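Local structure of putative Ribokinase II (Escherichia coli O6, 3IQ0) at residues E11-I16 and F108-A113; I42-V47 and C54-C59; T48-P53 and W266-Q271; H71-D76 and G295-T300; S84-E89 and C115-A120. The protein binds ATP and magnesium and probably phosphorylates a sugar or related carbohydrate substrate, as a putative ribokinase of the pfkB carbohydrate kinase family. All coordinates share one frame; numbering follows the deposited sequence.

From the N terminus, segment 11-16 enters the four-stranded sheet that probably forms the lid, and interaction 1 closes a long loop back onto it at 108-113. Within that loop, interaction 2 packs helix 39-49 on strand 54-61 of the central sheet. Interaction 3 starts at the C-terminal end of the same helix, crosses interactions 1 and 2 along the chain and reaches helix 258-271. Interaction 4 follows interaction 2 in series, crosses interactions 1 and 3, and ties helix 64-75 to the loop 295-300. Interaction 5 lies wholly within the spans of interactions 3 and 4, crosses interaction 1, and joins strand 83-86, outermost in this chain's central sheet, to the loop 115-120 beside the second subunit.

Interaction 1: E11-I16 and F108-A113; sequences EILVEI and FNIKNA
Leu13, at the start of strand 13-18, and Glu11 just before it meet Ile110 in a small apolar contact with the turn that follows strand 106-109. Ile110 reaches both residues with different branches. Its CD1 lies 3.9 Å from Leu13 CD2 and 4.2 Å from Leu13 CD1, so one methyl bears on both branches of the leucine; the two side chains cross obliquely. The other branch, Ile110 CG2, is 4.2 Å from Glu11 CB and touches the glutamate only at its root. In ribokinase-like kinases a small beta sheet forms a lid over the substrate side of the larger alpha/beta domain, and the four-stranded sheet carrying both 13-18 and 106-109 probably corresponds to it. Segment 11-16 follows strand 5-9 of the central sheet. Ile110 opens a type I turn to Ala113, closed by a bond of 3.0 Å from Ala113 N to Ile110 O. Glu11 turns its carboxylate elsewhere: CG sits between the backbone N and the carbonyl carbon (chi1 66°), the chain bends at chi2, and OE1 and OE2 bond to the hydroxyls of Ser140 and Ser139. The Glu11 side chain stands about 10 Å from the bound ATP.

Interaction 2: I42-V47 and C54-C59; sequences IFIDQV and CGIISC
Ile44 of helix 39-49 lies against the start of strand 54-61, with its terminal methyl over Cys54 and Gly55. Ile44 CD1 comes to 3.7 Å from Cys54 CB and 3.5 Å from the carbonyl oxygen of Gly55, while CG1 passes 3.9 Å from Cys54 SG. The first torsion of Ile44 (chi1 -145°) departs from a staggered value, and its second folds CD1 back rather than extending it. The other branch, Ile44 CG2, meets the tip of Ile56 at a looser 4.3 Å from CD1. Ile56 is fully extended, which carries CD1 out from the strand to the helix. Val47, one turn on from Ile44, places CG1 3.9 Å from Cys54 CB, so this carbon is flanked by methyl groups from two successive turns. Cys54 SG occupies the position between its own backbone N and carbonyl carbon (chi1 53°) and also approaches Ile44 O at 3.8 Å, a packing contact. Helix and strand run nearly antiparallel, their local axes 166° apart and 8.6 Å at closest approach. This is the helix-to-strand half of a beta-alpha-beta crossover from strand 5-9 to strand 54-61, in the Rossmann-like alpha/beta domain of the ribokinase fold; strands 13-18 and 29-37 lie in the connection. Thr8 of the adjoining strand 5-9 also touches Ile44 and Ile56. With no hydrogen bond across the segments, this buried interface rests on van der Waals and hydrophobic contact, and even the Gly55 carbonyl is met here by carbons of Ile44.

Interaction 3: T48-P53 and W266-Q271; sequences TRLGVP and WIACRQ
Across this contact Val52 and Ala268 bring their CA atoms to 6.0 Å, a short separation, consistent with the small alanine side chain at this point of helix 258-271. The other segment is the end of helix 39-49 and the connection to the next strand. Gly51 is the first residue to leave helical geometry; with a positive phi of 90° and bonds back into the last turn, among them Gly51 N to Thr48 O at 3.0 Å, it forms a Schellman motif, the positive phi being the glycine conformation of that motif. The turn sends Leu50 and Val52, on either side of the glycine, toward the same helix. The Ala268 methyl is received between them: Leu50 CD1 is 3.7 Å from Ala268 CB, and Val52 CG2 is 3.8 Å from that same carbon. Val52 has CG1 anti to its backbone N (chi1 170°), which puts CG2 beside that N and against the helix, 3.7 Å from Ala268 O. The same methyl extends to Gln271 CB at 4.2 Å, one turn further along. Helix 258-271 is thus held against the helix-to-strand connection 48-53, while Val6 of strand 5-9 touches Val52, Ile267 and Gln271 from the central sheet, and helix 276-290 packs on Trp266 and Cys269.

Interaction 4: H71-D76 and G295-T300; sequences HRLAAD and GPMEGT
Arg72 of helix 64-75 clasps a type I beta turn, Gly295 to Glu298, in the loop between the last two helices of the ribokinase (pfkB) fold. The close-packed side centres on Met297, a selenomethionine here. Its selenium lies 3.9 Å from Arg72 CG and 4.1 Å from Leu73 CD1, the leucine crossing it at about a right angle while the arginine runs past it in the opposite direction. Both apolar partners are covered further by neighbours: Pro36 of strand 29-37 touches Met297, and Val78 and Ile80 touch Leu73. The outer side is polar and less enclosed, Arg72 and Glu298 being only partly buried. Arg72 leaves the helix with CG anti to the backbone N (chi1 163°) and then bends at chi2 and chi3, bringing the guanidinium to the turn. NH1 makes a weak bond of 3.5 Å to Met297 O at the guanidinium edge. A long salt bridge from NH1 to Asp76 OD2 extends the Arg72-Glu298 bridge into a network, and Asp45 adds a weak, long ion pair. The Glu298 carboxylate is turned 68° from the guanidinium plane: Arg72 NH2 forms the salt bridge to Glu298 OE2 at 2.8 Å and a weak, bent hydrogen bond (122°) to OE1 at 2.9 Å.

Interaction 5: S84-E89 and C115-A120; sequences SVLPLE and CGKLSA
Leu86 of strand 83-86, outermost in the central alpha/beta sheet of this chain, meets Lys117 of the loop that leads from the lid strand 106-109 back to strand 131-137. The contact lies at the surface, near the second subunit, and joins the strand and its following turn to the 115-120 loop. Beyond Leu86 the chain makes a type I beta turn to Glu89, closed by Glu89 N to Leu86 O at 3.1 Å, which returns Glu89 to the same side as Leu86. On the other segment, 115-117 forms a short 3-10 turn, with Leu118 N bonded to Cys115 O at 3.2 Å. Both ends of the beta turn therefore direct a side chain at the aliphatic part of Lys117. Glu89 crosses the lysine at about a right angle, but the two side chains are modelled too close there, and the details are doubtful; as modelled, their opposite charges are near but not in contact. Around the contact, His122 packs on Leu86, and Asn112 of the second subunit packs on Glu89. Leu86 has CG anti to its carbonyl carbon (chi1 -51°) and its chain then extended, which carries one methyl to the root of the lysine: Leu86 CD1 lies 3.6 Å from Lys117 CG and 3.3 Å from Lys117 CB, the latter tighter than usual carbon contact.

Interaction 1: E11-I16 and F108-A113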
# COMPACT_ATOMS: atom_id res chain seq x y z
N GLU B 11 -5.30 14.32 -0.22
CA GLU B 11 -4.56 13.14 0.18
C GLU B 11 -3.38 13.39 1.10
O GLU B 11 -2.63 14.35 0.92
CB GLU B 11 -4.08 12.39 -1.07
CG GLU B 11 -3.03 13.14 -1.91
CD GLU B 11 -3.62 14.20 -2.83
OE1 GLU B 11 -4.82 14.53 -2.68
OE2 GLU B 11 -2.89 14.70 -3.71
N ILE B 12 -3.24 12.51 2.08
CA ILE B 12 -2.14 12.54 3.02
C ILE B 12 -1.58 11.12 2.92
O ILE B 12 -2.32 10.15 3.06
CB ILE B 12 -2.61 12.77 4.47
CG1 ILE B 12 -3.01 14.24 4.66
CG2 ILE B 12 -1.51 12.41 5.44
CD1 ILE B 12 -3.51 14.53 6.05
N LEU B 13 -0.29 11.01 2.65
CA LEU B 13 0.33 9.70 2.52
C LEU B 13 1.76 9.75 3.01
O LEU B 13 2.25 10.82 3.38
CB LEU B 13 0.31 9.25 1.05
CG LEU B 13 0.86 10.23 0.01
CD1 LEU B 13 1.74 9.52 -1.00
CD2 LEU B 13 -0.30 10.90 -0.69
N VAL B 14 2.41 8.59 3.05
CA VAL B 14 3.81 8.54 3.45
C VAL B 14 4.61 8.13 2.23
O VAL B 14 4.12 7.44 1.34
CB VAL B 14 4.07 7.52 4.59
CG1 VAL B 14 3.35 7.96 5.86
CG2 VAL B 14 3.62 6.13 4.17
N GLU B 15 5.85 8.59 2.17
CA GLU B 15 6.72 8.26 1.05
C GLU B 15 7.88 7.43 1.57
O GLU B 15 8.41 7.71 2.64
CB GLU B 15 7.26 9.54 0.40
CG GLU B 15 8.00 9.31 -0.91
CD GLU B 15 8.33 10.61 -1.63
OE1 GLU B 15 9.50 11.02 -1.62
OE2 GLU B 15 7.40 11.21 -2.21
N ILE B 16 8.23 6.38 0.83
CA ILE B 16 9.35 5.50 1.17
C ILE B 16 10.30 5.64 -0.01
O ILE B 16 9.97 5.26 -1.13
CB ILE B 16 8.91 4.02 1.31
CG1 ILE B 16 8.01 3.84 2.54
CG2 ILE B 16 10.13 3.13 1.45
CD1 ILE B 16 6.64 4.43 2.41
N PHE B 108 2.44 3.95 -6.53
CA PHE B 108 1.42 4.60 -5.70
C PHE B 108 0.31 3.71 -5.18
O PHE B 108 -0.13 2.77 -5.84
CB PHE B 108 0.73 5.72 -6.47
CG PHE B 108 1.60 6.88 -6.79
CD1 PHE B 108 2.11 7.69 -5.78
CD2 PHE B 108 1.90 7.19 -8.11
CE1 PHE B 108 2.90 8.79 -6.07
CE2 PHE B 108 2.69 8.30 -8.42
CZ PHE B 108 3.19 9.10 -7.40
N ASN B 109 -0.15 4.04 -3.97
CA ASN B 109 -1.28 3.39 -3.34
C ASN B 109 -2.06 4.52 -2.69
O ASN B 109 -1.95 4.76 -1.49
CB ASN B 109 -0.89 2.39 -2.27
CG ASN B 109 -2.11 1.86 -1.53
OD1 ASN B 109 -3.13 1.54 -2.14
ND2 ASN B 109 -2.01 1.78 -0.21
N ILE B 110 -2.82 5.24 -3.50
CA ILE B 110 -3.60 6.37 -3.02
C ILE B 110 -5.08 6.18 -3.34
O ILE B 110 -5.93 6.22 -2.46
CB ILE B 110 -3.12 7.67 -3.68
CG1 ILE B 110 -1.65 7.93 -3.32
CG2 ILE B 110 -4.02 8.83 -3.28
CD1 ILE B 110 -1.03 9.08 -4.09
N LYS B 111 -5.37 5.99 -4.62
CA LYS B 111 -6.73 5.81 -5.11
C LYS B 111 -7.50 4.74 -4.34
O LYS B 111 -8.68 4.91 -4.05
CB LYS B 111 -6.69 5.44 -6.59
CG LYS B 111 -8.06 5.30 -7.25
CD LYS B 111 -8.13 4.03 -8.09
CE LYS B 111 -6.96 3.94 -9.07
NZ LYS B 111 -6.88 2.59 -9.71
N ASN B 112 -6.81 3.65 -4.01
CA ASN B 112 -7.44 2.55 -3.29
C ASN B 112 -7.08 2.47 -1.81
O ASN B 112 -7.26 1.42 -1.20
CB ASN B 112 -7.10 1.23 -3.97
CG ASN B 112 -7.69 1.13 -5.35
OD1 ASN B 112 -8.89 1.29 -5.53
ND2 ASN B 112 -6.84 0.87 -6.34
N ALA B 113 -6.58 3.56 -1.25
CA ALA B 113 -6.21 3.59 0.16
C ALA B 113 -7.13 4.54 0.92
O ALA B 113 -8.16 4.97 0.40
CB ALA B 113 -4.75 4.03 0.31

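Interaction 2: I42-V47 and C54-C59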
# COMPACT_ATOMS: atom_id res chain seq x y z
N ILE B 42 1.82 18.91 2.22
CA ILE B 42 3.03 19.71 2.07
C ILE B 42 2.65 21.19 1.94
O ILE B 42 3.30 22.06 2.52
CB ILE B 42 3.85 19.25 0.85
CG1 ILE B 42 4.17 17.76 0.97
CG2 ILE B 42 5.14 20.06 0.76
CD1 ILE B 42 4.75 17.15 -0.27
N PHE B 43 1.60 21.47 1.18
CA PHE B 43 1.13 22.84 1.00
C PHE B 43 0.82 23.44 2.37
O PHE B 43 1.33 24.50 2.73
CB PHE B 43 -0.16 22.86 0.16
CG PHE B 43 -0.86 24.21 0.14
CD1 PHE B 43 -0.49 25.18 -0.79
CD2 PHE B 43 -1.89 24.49 1.03
CE1 PHE B 43 -1.14 26.42 -0.83
CE2 PHE B 43 -2.54 25.73 1.01
CZ PHE B 43 -2.17 26.69 0.08
N ILE B 44 -0.03 22.75 3.12
CA ILE B 44 -0.44 23.22 4.44
C ILE B 44 0.69 23.29 5.44
O ILE B 44 0.68 24.13 6.34
CB ILE B 44 -1.60 22.35 5.00
CG1 ILE B 44 -2.54 23.23 5.81
CG2 ILE B 44 -1.07 21.22 5.86
CD1 ILE B 44 -3.24 24.27 4.97
N ASP B 45 1.68 22.41 5.31
CA ASP B 45 2.81 22.46 6.24
C ASP B 45 3.60 23.75 5.99
O ASP B 45 4.10 24.38 6.93
CB ASP B 45 3.72 21.25 6.06
CG ASP B 45 4.70 21.08 7.21
OD1 ASP B 45 4.25 21.00 8.36
OD2 ASP B 45 5.92 21.03 6.95
N GLN B 46 3.70 24.15 4.73
CA GLN B 46 4.43 25.37 4.41
C GLN B 46 3.66 26.56 4.94
O GLN B 46 4.24 27.51 5.44
CB GLN B 46 4.65 25.49 2.89
CG GLN B 46 5.43 26.74 2.46
CD GLN B 46 6.74 26.90 3.21
OE1 GLN B 46 6.80 27.55 4.27
NE2 GLN B 46 7.79 26.30 2.70
N VAL B 47 2.33 26.50 4.85
CA VAL B 47 1.51 27.59 5.37
C VAL B 47 1.73 27.77 6.87
O VAL B 47 1.96 28.89 7.32
CB VAL B 47 0.01 27.35 5.13
CG1 VAL B 47 -0.80 28.38 5.88
CG2 VAL B 47 -0.30 27.42 3.64
N CYS B 54 -3.87 27.48 10.15
CA CYS B 54 -4.48 26.68 9.08
C CYS B 54 -4.95 25.31 9.56
O CYS B 54 -4.68 24.91 10.69
CB CYS B 54 -3.45 26.49 7.98
SG CYS B 54 -1.90 25.82 8.64
N GLY B 55 -5.63 24.59 8.67
CA GLY B 55 -6.12 23.26 8.99
C GLY B 55 -6.22 22.42 7.73
O GLY B 55 -6.06 22.93 6.62
N ILE B 56 -6.46 21.13 7.89
CA ILE B 56 -6.57 20.26 6.72
C ILE B 56 -7.62 19.19 6.91
O ILE B 56 -7.77 18.64 8.00
CB ILE B 56 -5.19 19.61 6.37
CG1 ILE B 56 -5.31 18.79 5.09
CG2 ILE B 56 -4.69 18.76 7.53
CD1 ILE B 56 -3.98 18.28 4.54
N ILE B 57 -8.37 18.90 5.85
CA ILE B 57 -9.41 17.88 5.88
C ILE B 57 -8.88 16.72 5.06
O ILE B 57 -8.66 16.86 3.86
CB ILE B 57 -10.72 18.38 5.25
CG1 ILE B 57 -11.29 19.54 6.06
CG2 ILE B 57 -11.73 17.25 5.18
CD1 ILE B 57 -12.51 20.19 5.43
N SER B 58 -8.66 15.57 5.71
CA SER B 58 -8.13 14.41 5.01
C SER B 58 -8.50 13.12 5.74
O SER B 58 -9.19 13.16 6.75
CB SER B 58 -6.61 14.53 4.89
OG SER B 58 -6.05 13.52 4.08
N CYS B 59 -8.03 11.99 5.22
CA CYS B 59 -8.29 10.68 5.80
C CYS B 59 -7.03 9.83 5.83
O CYS B 59 -6.32 9.76 4.84
CB CYS B 59 -9.34 9.92 4.99
SG CYS B 59 -11.05 10.40 5.25

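Interaction 3: T48-P53 and W266-Q271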
# COMPACT_ATOMS: atom_id res chain seq x y z
N THR B 48 1.65 26.69 7.63
CA THR B 48 1.82 26.80 9.08
C THR B 48 3.25 27.17 9.48
O THR B 48 3.45 27.78 10.52
CB THR B 48 1.45 25.50 9.83
OG1 THR B 48 1.36 25.79 11.22
CG2 THR B 48 2.52 24.41 9.62
N ARG B 49 4.23 26.81 8.66
CA ARG B 49 5.60 27.15 8.99
C ARG B 49 5.85 28.64 8.81
O ARG B 49 6.81 29.17 9.35
CB ARG B 49 6.57 26.33 8.16
CG ARG B 49 6.54 24.85 8.49
CD ARG B 49 7.91 24.26 8.35
NE ARG B 49 8.80 24.75 9.40
CZ ARG B 49 10.12 24.75 9.31
NH1 ARG B 49 10.71 24.30 8.21
NH2 ARG B 49 10.86 25.18 10.32
N LEU B 50 4.98 29.30 8.04
CA LEU B 50 5.11 30.74 7.83
C LEU B 50 4.32 31.49 8.92
O LEU B 50 4.28 32.72 8.94
CB LEU B 50 4.64 31.11 6.41
CG LEU B 50 5.63 30.62 5.34
CD1 LEU B 50 5.08 30.83 3.94
CD2 LEU B 50 6.97 31.37 5.51
N GLY B 51 3.72 30.72 9.83
CA GLY B 51 2.99 31.31 10.95
C GLY B 51 1.51 31.60 10.76
O GLY B 51 0.86 32.18 11.63
N VAL B 52 0.98 31.19 9.62
CA VAL B 52 -0.42 31.43 9.31
C VAL B 52 -1.29 30.28 9.80
O VAL B 52 -1.09 29.13 9.40
CB VAL B 52 -0.60 31.64 7.78
CG1 VAL B 52 -2.07 31.65 7.40
CG2 VAL B 52 0.06 32.96 7.36
N PRO B 53 -2.25 30.56 10.70
CA PRO B 53 -3.13 29.52 11.22
C PRO B 53 -3.84 28.81 10.08
O PRO B 53 -4.35 29.46 9.16
CB PRO B 53 -4.10 30.29 12.14
CG PRO B 53 -3.93 31.73 11.73
CD PRO B 53 -2.49 31.85 11.36
N TRP B 266 2.95 31.45 -1.25
CA TRP B 266 2.16 32.52 -1.86
C TRP B 266 0.93 32.86 -1.02
O TRP B 266 0.72 34.01 -0.62
CB TRP B 266 1.70 32.12 -3.28
CG TRP B 266 0.68 33.09 -3.85
CD1 TRP B 266 -0.68 33.02 -3.73
CD2 TRP B 266 0.96 34.32 -4.53
NE1 TRP B 266 -1.26 34.14 -4.29
CE2 TRP B 266 -0.28 34.95 -4.78
CE3 TRP B 266 2.14 34.96 -4.94
CZ2 TRP B 266 -0.37 36.19 -5.43
CZ3 TRP B 266 2.05 36.19 -5.59
CH2 TRP B 266 0.80 36.79 -5.83
N ILE B 267 0.12 31.84 -0.75
CA ILE B 267 -1.09 32.02 0.03
C ILE B 267 -0.83 32.58 1.42
O ILE B 267 -1.54 33.47 1.88
CB ILE B 267 -1.87 30.69 0.15
CG1 ILE B 267 -2.24 30.18 -1.25
CG2 ILE B 267 -3.11 30.89 0.98
CD1 ILE B 267 -3.23 31.09 -1.99
N ALA B 268 0.20 32.06 2.10
CA ALA B 268 0.51 32.55 3.44
C ALA B 268 1.04 33.97 3.42
O ALA B 268 0.64 34.81 4.23
CB ALA B 268 1.52 31.62 4.11
N CYS B 269 1.93 34.27 2.48
CA CYS B 269 2.50 35.61 2.38
C CYS B 269 1.43 36.64 2.08
O CYS B 269 1.48 37.76 2.58
CB CYS B 269 3.59 35.66 1.32
SG CYS B 269 5.09 34.86 1.86
N ARG B 270 0.48 36.26 1.24
CA ARG B 270 -0.61 37.16 0.91
C ARG B 270 -1.46 37.38 2.16
O ARG B 270 -1.93 38.49 2.39
CB ARG B 270 -1.45 36.58 -0.24
CG ARG B 270 -0.71 36.59 -1.56
CD ARG B 270 -0.49 38.03 -2.05
NE ARG B 270 -1.66 38.52 -2.78
CZ ARG B 270 -1.86 39.79 -3.12
NH1 ARG B 270 -0.97 40.72 -2.79
NH2 ARG B 270 -2.95 40.12 -3.79
N GLN B 271 -1.63 36.34 2.98
CA GLN B 271 -2.41 36.47 4.21
C GLN B 271 -1.70 37.42 5.18
O GLN B 271 -2.34 38.04 6.03
CB GLN B 271 -2.61 35.13 4.91
CG GLN B 271 -3.69 34.24 4.32
CD GLN B 271 -4.99 34.99 4.06
OE1 GLN B 271 -5.19 35.55 2.97
NE2 GLN B 271 -5.87 35.03 5.06

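Interaction 4: H71-D76 and G295-T300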
# COMPACT_ATOMS: atom_id res chain seq x y z
N HIS B 71 1.21 13.60 13.51
CA HIS B 71 2.17 14.13 14.48
C HIS B 71 2.97 15.31 13.91
O HIS B 71 3.14 16.34 14.57
CB HIS B 71 3.15 13.03 14.91
CG HIS B 71 2.52 11.94 15.72
ND1 HIS B 71 3.18 10.77 16.01
CD2 HIS B 71 1.30 11.85 16.30
CE1 HIS B 71 2.38 9.99 16.74
NE2 HIS B 71 1.24 10.63 16.92
N ARG B 72 3.46 15.15 12.69
CA ARG B 72 4.24 16.19 12.02
C ARG B 72 3.40 17.46 11.84
O ARG B 72 3.83 18.54 12.21
CB ARG B 72 4.73 15.70 10.66
CG ARG B 72 5.20 16.82 9.74
CD ARG B 72 6.43 17.53 10.28
NE ARG B 72 7.65 16.91 9.79
CZ ARG B 72 8.32 17.31 8.71
NH1 ARG B 72 7.88 18.34 8.00
NH2 ARG B 72 9.41 16.67 8.33
N LEU B 73 2.22 17.31 11.26
CA LEU B 73 1.33 18.45 11.02
C LEU B 73 0.92 19.14 12.32
O LEU B 73 0.92 20.37 12.41
CB LEU B 73 0.09 17.99 10.25
CG LEU B 73 0.05 18.19 8.72
CD1 LEU B 73 1.43 18.44 8.15
CD2 LEU B 73 -0.60 17.00 8.08
N ALA B 74 0.56 18.36 13.33
CA ALA B 74 0.15 18.93 14.61
C ALA B 74 1.32 19.68 15.25
O ALA B 74 1.17 20.80 15.72
CB ALA B 74 -0.35 17.84 15.54
N ALA B 75 2.49 19.05 15.24
CA ALA B 75 3.68 19.65 15.83
C ALA B 75 4.05 20.95 15.12
O ALA B 75 4.57 21.87 15.75
CB ALA B 75 4.85 18.67 15.77
N ASP B 76 3.78 21.03 13.82
CA ASP B 76 4.10 22.23 13.07
C ASP B 76 3.06 23.34 13.25
O ASP B 76 3.23 24.45 12.74
CB ASP B 76 4.31 21.91 11.59
CG ASP B 76 5.66 21.26 11.32
OD1 ASP B 76 6.54 21.31 12.21
OD2 ASP B 76 5.85 20.71 10.23
N GLY B 295 13.19 14.70 0.28
CA GLY B 295 12.02 14.40 1.07
C GLY B 295 10.96 15.40 0.68
O GLY B 295 11.20 16.61 0.73
N PRO B 296 9.75 14.94 0.33
CA PRO B 296 8.61 15.76 -0.09
C PRO B 296 8.29 16.97 0.78
O PRO B 296 8.06 18.07 0.26
CB PRO B 296 7.45 14.76 -0.10
CG PRO B 296 8.11 13.45 -0.35
CD PRO B 296 9.33 13.54 0.54
N MSE B 297 8.29 16.78 2.09
CA MSE B 297 7.95 17.85 3.02
C MSE B 297 9.13 18.33 3.85
O MSE B 297 8.95 19.10 4.79
CB MSE B 297 6.83 17.36 3.95
CG MSE B 297 6.07 18.45 4.66
SE MSE B 297 4.83 17.71 5.91
CE MSE B 297 3.81 16.61 4.70
N GLU B 298 10.32 17.89 3.51
CA GLU B 298 11.50 18.25 4.28
C GLU B 298 12.18 19.55 3.87
O GLU B 298 13.14 19.99 4.50
CB GLU B 298 12.51 17.10 4.22
CG GLU B 298 11.89 15.75 4.54
CD GLU B 298 11.19 15.73 5.88
OE1 GLU B 298 11.84 16.04 6.90
OE2 GLU B 298 9.98 15.42 5.92
N GLY B 299 11.66 20.18 2.82
CA GLY B 299 12.26 21.42 2.35
C GLY B 299 11.49 22.69 2.65
O GLY B 299 11.85 23.74 2.13
N THR B 300 10.45 22.62 3.47
CA THR B 300 9.67 23.81 3.78
C THR B 300 10.55 24.80 4.55
O THR B 300 11.50 24.40 5.22
CB THR B 300 8.41 23.48 4.61
OG1 THR B 300 8.80 22.94 5.88
CG2 THR B 300 7.54 22.49 3.86

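Interaction 5: S84-E89 and C115-A120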
# COMPACT_ATOMS: atom_id res chain seq x y z
N SER B 84 -9.58 12.57 9.63
CA SER B 84 -10.30 11.40 10.12
C SER B 84 -9.43 10.14 10.05
O SER B 84 -8.59 10.01 9.16
CB SER B 84 -11.56 11.17 9.29
OG SER B 84 -12.37 12.33 9.27
N VAL B 85 -9.64 9.22 10.99
CA VAL B 85 -8.89 7.97 11.01
C VAL B 85 -9.84 6.84 10.61
O VAL B 85 -10.87 6.63 11.24
CB VAL B 85 -8.31 7.71 12.42
CG1 VAL B 85 -7.46 6.44 12.41
CG2 VAL B 85 -7.47 8.89 12.86
N LEU B 86 -9.49 6.12 9.54
CA LEU B 86 -10.32 5.03 9.05
C LEU B 86 -9.71 3.66 9.34
O LEU B 86 -8.76 3.24 8.69
CB LEU B 86 -10.52 5.19 7.54
CG LEU B 86 -11.01 6.56 7.07
CD1 LEU B 86 -11.20 6.53 5.56
CD2 LEU B 86 -12.32 6.92 7.76
N PRO B 87 -10.27 2.95 10.33
CA PRO B 87 -9.81 1.62 10.76
C PRO B 87 -9.74 0.57 9.65
O PRO B 87 -8.79 -0.22 9.60
CB PRO B 87 -10.83 1.24 11.83
CG PRO B 87 -11.20 2.56 12.42
CD PRO B 87 -11.37 3.41 11.19
N LEU B 88 -10.73 0.55 8.77
CA LEU B 88 -10.77 -0.43 7.69
C LEU B 88 -9.88 -0.12 6.49
O LEU B 88 -9.80 -0.91 5.55
CB LEU B 88 -12.21 -0.60 7.21
CG LEU B 88 -13.23 -1.02 8.27
CD1 LEU B 88 -14.61 -1.11 7.63
CD2 LEU B 88 -12.83 -2.35 8.88
N GLU B 89 -9.20 1.03 6.52
CA GLU B 89 -8.34 1.41 5.40
C GLU B 89 -6.87 1.50 5.77
O GLU B 89 -6.50 1.53 6.94
CB GLU B 89 -8.81 2.75 4.83
CG GLU B 89 -10.19 2.71 4.20
CD GLU B 89 -10.25 1.80 2.99
OE1 GLU B 89 -9.41 1.96 2.08
OE2 GLU B 89 -11.15 0.93 2.95
N CYS B 115 -6.87 7.57 1.47
CA CYS B 115 -7.02 8.81 0.70
C CYS B 115 -8.32 8.87 -0.09
O CYS B 115 -9.13 9.78 0.10
CB CYS B 115 -5.86 8.97 -0.28
SG CYS B 115 -4.24 8.55 0.37
N GLY B 116 -8.52 7.89 -0.97
CA GLY B 116 -9.71 7.86 -1.79
C GLY B 116 -11.01 7.55 -1.06
O GLY B 116 -12.02 7.27 -1.70
N LYS B 117 -10.97 7.61 0.27
CA LYS B 117 -12.16 7.34 1.09
C LYS B 117 -12.79 8.64 1.58
O LYS B 117 -13.88 8.64 2.15
CB LYS B 117 -11.79 6.49 2.29
CG LYS B 117 -12.69 5.29 2.52
CD LYS B 117 -12.15 4.03 1.86
CE LYS B 117 -12.24 4.09 0.35
NZ LYS B 117 -13.63 3.96 -0.12
N LEU B 118 -12.10 9.75 1.36
CA LEU B 118 -12.60 11.06 1.78
C LEU B 118 -13.97 11.31 1.16
O LEU B 118 -14.11 11.37 -0.06
CB LEU B 118 -11.63 12.16 1.33
CG LEU B 118 -11.88 13.60 1.78
CD1 LEU B 118 -11.83 13.67 3.29
CD2 LEU B 118 -10.84 14.52 1.17
N SER B 119 -14.99 11.46 1.99
CA SER B 119 -16.33 11.69 1.48
C SER B 119 -16.86 13.05 1.91
O SER B 119 -16.44 13.59 2.94
CB SER B 119 -17.29 10.59 1.95
OG SER B 119 -17.39 10.56 3.36
N ALA B 120 -17.79 13.59 1.13
CA ALA B 120 -18.39 14.89 1.41
C ALA B 120 -18.89 14.97 2.85
O ALA B 120 -19.05 16.06 3.40
CB ALA B 120 -19.54 15.15 0.45